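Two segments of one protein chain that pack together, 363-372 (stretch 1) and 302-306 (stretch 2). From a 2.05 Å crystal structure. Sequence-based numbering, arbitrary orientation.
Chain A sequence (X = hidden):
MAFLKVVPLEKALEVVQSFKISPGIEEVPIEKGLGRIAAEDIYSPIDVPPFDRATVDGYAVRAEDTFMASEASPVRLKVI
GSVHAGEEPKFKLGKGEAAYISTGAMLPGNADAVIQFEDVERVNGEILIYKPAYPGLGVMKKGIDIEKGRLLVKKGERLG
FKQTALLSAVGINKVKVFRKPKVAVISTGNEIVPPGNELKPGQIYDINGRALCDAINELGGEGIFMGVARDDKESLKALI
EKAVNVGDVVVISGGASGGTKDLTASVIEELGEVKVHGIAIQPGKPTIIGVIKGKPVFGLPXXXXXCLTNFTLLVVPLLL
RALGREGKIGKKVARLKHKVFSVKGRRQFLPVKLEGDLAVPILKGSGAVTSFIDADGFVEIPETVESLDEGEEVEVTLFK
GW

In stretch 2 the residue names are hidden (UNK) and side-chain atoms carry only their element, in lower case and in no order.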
ATOM      1  N   LEU A 363      -8.461   0.164 -29.766  1.00 74.07           N
ATOM      2  CA  LEU A 363      -8.595  -0.661 -30.963  1.00 75.79           C
ATOM      3  C   LEU A 363      -7.355  -1.466 -31.339  1.00 77.02           C
ATOM      4  O   LEU A 363      -6.247  -1.198 -30.875  1.00 78.42           O
ATOM      5  CB  LEU A 363      -9.003   0.215 -32.150  1.00 79.63           C
ATOM      6  CG  LEU A 363     -10.281   1.037 -31.983  1.00 76.47           C
ATOM      7  CD1 LEU A 363     -10.522   1.856 -33.238  1.00 76.74           C
ATOM      8  CD2 LEU A 363     -11.458   0.112 -31.710  1.00 80.02           C
ATOM      9  N   LYS A 364      -7.569  -2.453 -32.202  1.00 78.89           N
ATOM     10  CA  LYS A 364      -6.522  -3.343 -32.695  1.00 77.06           C
ATOM     11  C   LYS A 364      -5.438  -2.622 -33.495  1.00 74.37           C
ATOM     12  O   LYS A 364      -4.292  -2.508 -33.058  1.00 72.52           O
ATOM     13  CB  LYS A 364      -7.143  -4.432 -33.579  1.00 78.57           C
ATOM     14  CG  LYS A 364      -8.660  -4.317 -33.796  1.00 79.20           C
ATOM     15  CD  LYS A 364      -9.086  -2.959 -34.367  1.00 83.10           C
ATOM     16  CE  LYS A 364      -8.443  -2.662 -35.713  1.00 84.06           C
ATOM     17  NZ  LYS A 364      -8.694  -1.257 -36.143  1.00 75.88           N
ATOM     18  N   GLY A 365      -5.818  -2.146 -34.674  1.00 69.45           N
ATOM     19  CA  GLY A 365      -4.893  -1.457 -35.557  1.00 70.61           C
ATOM     20  C   GLY A 365      -3.965  -0.435 -34.930  1.00 70.19           C
ATOM     21  O   GLY A 365      -2.929  -0.108 -35.510  1.00 73.93           O
ATOM     22  N   SER A 366      -4.321   0.080 -33.757  1.00 65.83           N
ATOM     23  CA  SER A 366      -3.480   1.070 -33.095  1.00 59.62           C
ATOM     24  C   SER A 366      -2.101   0.483 -32.811  1.00 52.82           C
ATOM     25  O   SER A 366      -1.136   1.217 -32.605  1.00 58.38           O
ATOM     26  CB  SER A 366      -4.124   1.534 -31.787  1.00 61.39           C
ATOM     27  OG  SER A 366      -4.207   0.471 -30.858  1.00 69.85           O
ATOM     28  N   GLY A 367      -2.012  -0.844 -32.809  1.00 36.61           N
ATOM     29  CA  GLY A 367      -0.736  -1.491 -32.548  1.00 42.23           C
ATOM     30  C   GLY A 367      -0.656  -2.100 -31.159  1.00 32.13           C
ATOM     31  O   GLY A 367      -1.263  -1.596 -30.218  1.00 27.43           O
ATOM     32  N   ALA A 368       0.099  -3.182 -31.028  1.00 24.95           N
ATOM     33  CA  ALA A 368       0.238  -3.863 -29.747  1.00 32.25           C
ATOM     34  C   ALA A 368       0.868  -2.995 -28.655  1.00 30.50           C
ATOM     35  O   ALA A 368       0.370  -2.947 -27.532  1.00 30.53           O
ATOM     36  CB  ALA A 368       1.052  -5.138 -29.924  1.00 28.16           C
ATOM     37  N   VAL A 369       1.959  -2.315 -28.984  1.00 28.48           N
ATOM     38  CA  VAL A 369       2.645  -1.483 -28.002  1.00 23.97           C
ATOM     39  C   VAL A 369       1.861  -0.221 -27.644  1.00 33.22           C
ATOM     40  O   VAL A 369       1.692   0.098 -26.466  1.00 27.58           O
ATOM     41  CB  VAL A 369       4.053  -1.119 -28.500  1.00 27.46           C
ATOM     42  CG1 VAL A 369       4.786  -0.301 -27.452  1.00 25.45           C
ATOM     43  CG2 VAL A 369       4.831  -2.402 -28.800  1.00 22.32           C
ATOM     44  N   THR A 370       1.368   0.487 -28.656  1.00 27.00           N
ATOM     45  CA  THR A 370       0.595   1.701 -28.427  1.00 28.92           C
ATOM     46  C   THR A 370      -0.641   1.391 -27.583  1.00 32.97           C
ATOM     47  O   THR A 370      -1.040   2.191 -26.737  1.00 32.65           O
ATOM     48  CB  THR A 370       0.163   2.340 -29.774  1.00 34.71           C
ATOM     49  OG1 THR A 370       1.320   2.853 -30.449  1.00 34.13           O
ATOM     50  CG2 THR A 370      -0.822   3.472 -29.550  1.00 34.93           C
ATOM     51  N   SER A 371      -1.239   0.224 -27.811  1.00 25.28           N
ATOM     52  CA  SER A 371      -2.422  -0.193 -27.062  1.00 35.36           C
ATOM     53  C   SER A 371      -2.052  -0.390 -25.599  1.00 33.39           C
ATOM     54  O   SER A 371      -2.797  -0.013 -24.692  1.00 26.46           O
ATOM     55  CB  SER A 371      -2.975  -1.507 -27.626  1.00 31.80           C
ATOM     56  OG  SER A 371      -3.426  -1.334 -28.957  1.00 54.16           O
ATOM     57  N   PHE A 372      -0.893  -1.000 -25.385  1.00 32.40           N
ATOM     58  CA  PHE A 372      -0.382  -1.254 -24.049  1.00 30.60           C
ATOM     59  C   PHE A 372      -0.198   0.082 -23.332  1.00 28.66           C
ATOM     60  O   PHE A 372      -0.626   0.255 -22.190  1.00 30.36           O
ATOM     61  CB  PHE A 372       0.956  -1.984 -24.164  1.00 32.04           C
ATOM     62  CG  PHE A 372       1.714  -2.088 -22.872  1.00 26.63           C
ATOM     63  CD1 PHE A 372       1.373  -3.042 -21.921  1.00 29.50           C
ATOM     64  CD2 PHE A 372       2.803  -1.257 -22.630  1.00 21.38           C
ATOM     65  CE1 PHE A 372       2.111  -3.175 -20.745  1.00 28.50           C
ATOM     66  CE2 PHE A 372       3.552  -1.379 -21.456  1.00 30.27           C
ATOM     67  CZ  PHE A 372       3.201  -2.345 -20.513  1.00 26.07           C
ATOM     68  N   UNK A 302       0.141 -13.578 -24.978  1.00 31.23           N
ATOM     69  CA  UNK A 302       1.303 -12.806 -25.382  1.00 29.22           C
ATOM     70  C   UNK A 302       0.973 -11.381 -25.797  1.00 29.25           C
ATOM     71  O   UNK A 302       1.839 -10.509 -25.762  1.00 29.22           O
ATOM     72  N   UNK A 303      -0.269 -11.137 -26.208  1.00 31.51           N
ATOM     73  CA  UNK A 303      -0.675  -9.791 -26.608  1.00 29.79           C
ATOM     74  C   UNK A 303      -0.614  -8.914 -25.352  1.00 33.70           C
ATOM     75  O   UNK A 303      -1.316  -9.175 -24.380  1.00 31.25           O
ATOM     76  c   UNK A 303      -1.809  -8.088 -28.993  1.00 35.00           C
ATOM     77  c   UNK A 303      -2.484  -8.512 -27.846  1.00 29.64           C
ATOM     78  c   UNK A 303      -2.101  -9.800 -27.159  1.00 30.44           C
ATOM     79  c   UNK A 303      -2.133  -6.894 -29.623  1.00 32.16           C
ATOM     80  o   UNK A 303      -3.439  -4.907 -29.718  1.00 35.46           O
ATOM     81  c   UNK A 303      -3.502  -7.704 -27.346  1.00 31.86           C
ATOM     82  c   UNK A 303      -3.144  -6.103 -29.108  1.00 30.97           C
ATOM     83  c   UNK A 303      -3.836  -6.500 -27.972  1.00 31.19           C
ATOM     84  N   UNK A 304       0.223  -7.862 -25.366  1.00 35.55           N
ATOM     85  CA  UNK A 304       0.417  -6.926 -24.248  1.00 32.58           C
ATOM     86  C   UNK A 304      -0.786  -6.563 -23.372  1.00 30.15           C
ATOM     87  O   UNK A 304      -0.761  -6.811 -22.169  1.00 28.09           O
ATOM     88  c   UNK A 304       1.045  -5.716 -24.930  1.00 39.11           C
ATOM     89  c   UNK A 304       1.926  -6.372 -25.953  1.00 32.14           C
ATOM     90  c   UNK A 304       0.987  -7.417 -26.545  1.00 29.65           C
ATOM     91  N   UNK A 305      -1.831  -5.977 -23.954  1.00 26.19           N
ATOM     92  CA  UNK A 305      -3.007  -5.601 -23.166  1.00 26.89           C
ATOM     93  C   UNK A 305      -3.768  -6.806 -22.613  1.00 31.93           C
ATOM     94  O   UNK A 305      -4.448  -6.702 -21.590  1.00 31.41           O
ATOM     95  c   UNK A 305      -3.301  -3.508 -24.536  1.00 28.17           C
ATOM     96  c   UNK A 305      -3.996  -4.742 -23.984  1.00 30.86           C
ATOM     97  o   UNK A 305      -4.520  -5.516 -25.067  1.00 43.49           O
ATOM     98  N   UNK A 306      -3.664  -7.946 -23.292  1.00 28.66           N
ATOM     99  CA  UNK A 306      -4.342  -9.161 -22.848  1.00 32.38           C
ATOM    100  C   UNK A 306      -3.572  -9.772 -21.684  1.00 28.89           C
ATOM    101  O   UNK A 306      -4.162 -10.317 -20.750  1.00 29.09           O
ATOM    102  c   UNK A 306      -4.438 -10.172 -23.995  1.00 29.79           C
ATOM    103  o   UNK A 306      -5.154  -9.623 -25.085  1.00 33.93           O
TER
HETATM  104  O   HOH W   1      -2.877  -4.440 -32.568  1.00 45.24           O
HETATM  105  O   HOH W   2      -1.510  -4.798 -26.601  1.00 34.92           O

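Position 302 has backbone atoms and nothing more: no side-chain atom follows its CA, and nothing of it touches stretch 1. That absence identifies Gly302. It lies in the loop leading up to a helix, so its place in the sequence owes nothing visible to this interface.

Position 303 carries eight side-chain atoms, one carbon leading to a ring of six carbons that bears a single oxygen. Its CA-to-CB bond points sideways to stretch 1, but the end of the side chain comes nearer, with a ring carbon against Ala368 and the oxygen near Gly367 and Ser371. A six-carbon ring with one oxygen is a phenol, and the residue is Tyr303, with chi1 at -168° (t). The ring is long enough to serve two kinds of neighbor. Tyr303 CE1 lies 3.6 Å from Ala368 CB, an apolar contact at an oblique angle to the ring. The hydroxyl reaches the polar start of the other helix, where Tyr303 OH is 3.7 Å from Ser371 OG and 4.0 Å from Gly367 O. Water 1 links the hydroxyl to the turn beyond: it lies 2.9 Å from Tyr303 OH and donates a hydrogen bond to Lys364 O at 2.4 Å. Tyr303 is also the N-cap residue of its own helix.

Position 304 has three side-chain carbons that close a ring onto the backbone nitrogen. Its CA-to-CB bond points toward stretch 1, and the ring meets Ala368 and Phe372. Such a ring can only be Pro304. Pro304 CB approaches Phe372 CB at 3.8 Å and Ala368 O at 3.9 Å, while Pro304 CD lies 4.1 Å from Ala368 CB. Proline suits the first turn of a helix, where an amide hydrogen is not needed for the helical bonding pattern, and here its compact ring also offers an apolar surface.

Position 305 shows one carbon carrying an oxygen and a second carbon, and this terminal carbon packs against Ser371 and the backbone of Phe372. The branched pattern is that of Thr305. Thr305 CG2 is 3.5 Å from Ser371 C, 3.6 Å from Phe372 N and 3.7 Å from Ser371 CB. A small methyl fits this close approach, for Thr305 CA and Phe372 CA are just 5.2 Å apart. The backbone contributes as well: Thr305 N donates to water 2 at 2.9 Å, and that water donates to Ala368 O at 2.8 Å.

Position 306 has one carbon followed by one oxygen and touches nothing on stretch 1; it is Ser306. This contact therefore gives no reason for serine here. Ser306 N makes a weak hydrogen bond to Tyr303 O at 2.9 Å.

The contact thus brings together the beginnings of two helices. No direct hydrogen bond crosses between them. The stretches bury 296 Å², both sides summed; the packing is mainly of Tyr303 and Pro304 on Ala368, of Pro304 on Phe372, and of the Thr305 methyl on Ser371 and Phe372, while two waters bridge polar groups across the gap. On stretch 1, Ser371 OG donates to Gly367 O at 2.5 Å, tying the helix to its own N-cap residue.

Stretch 2, residues 302-306: GYPTS
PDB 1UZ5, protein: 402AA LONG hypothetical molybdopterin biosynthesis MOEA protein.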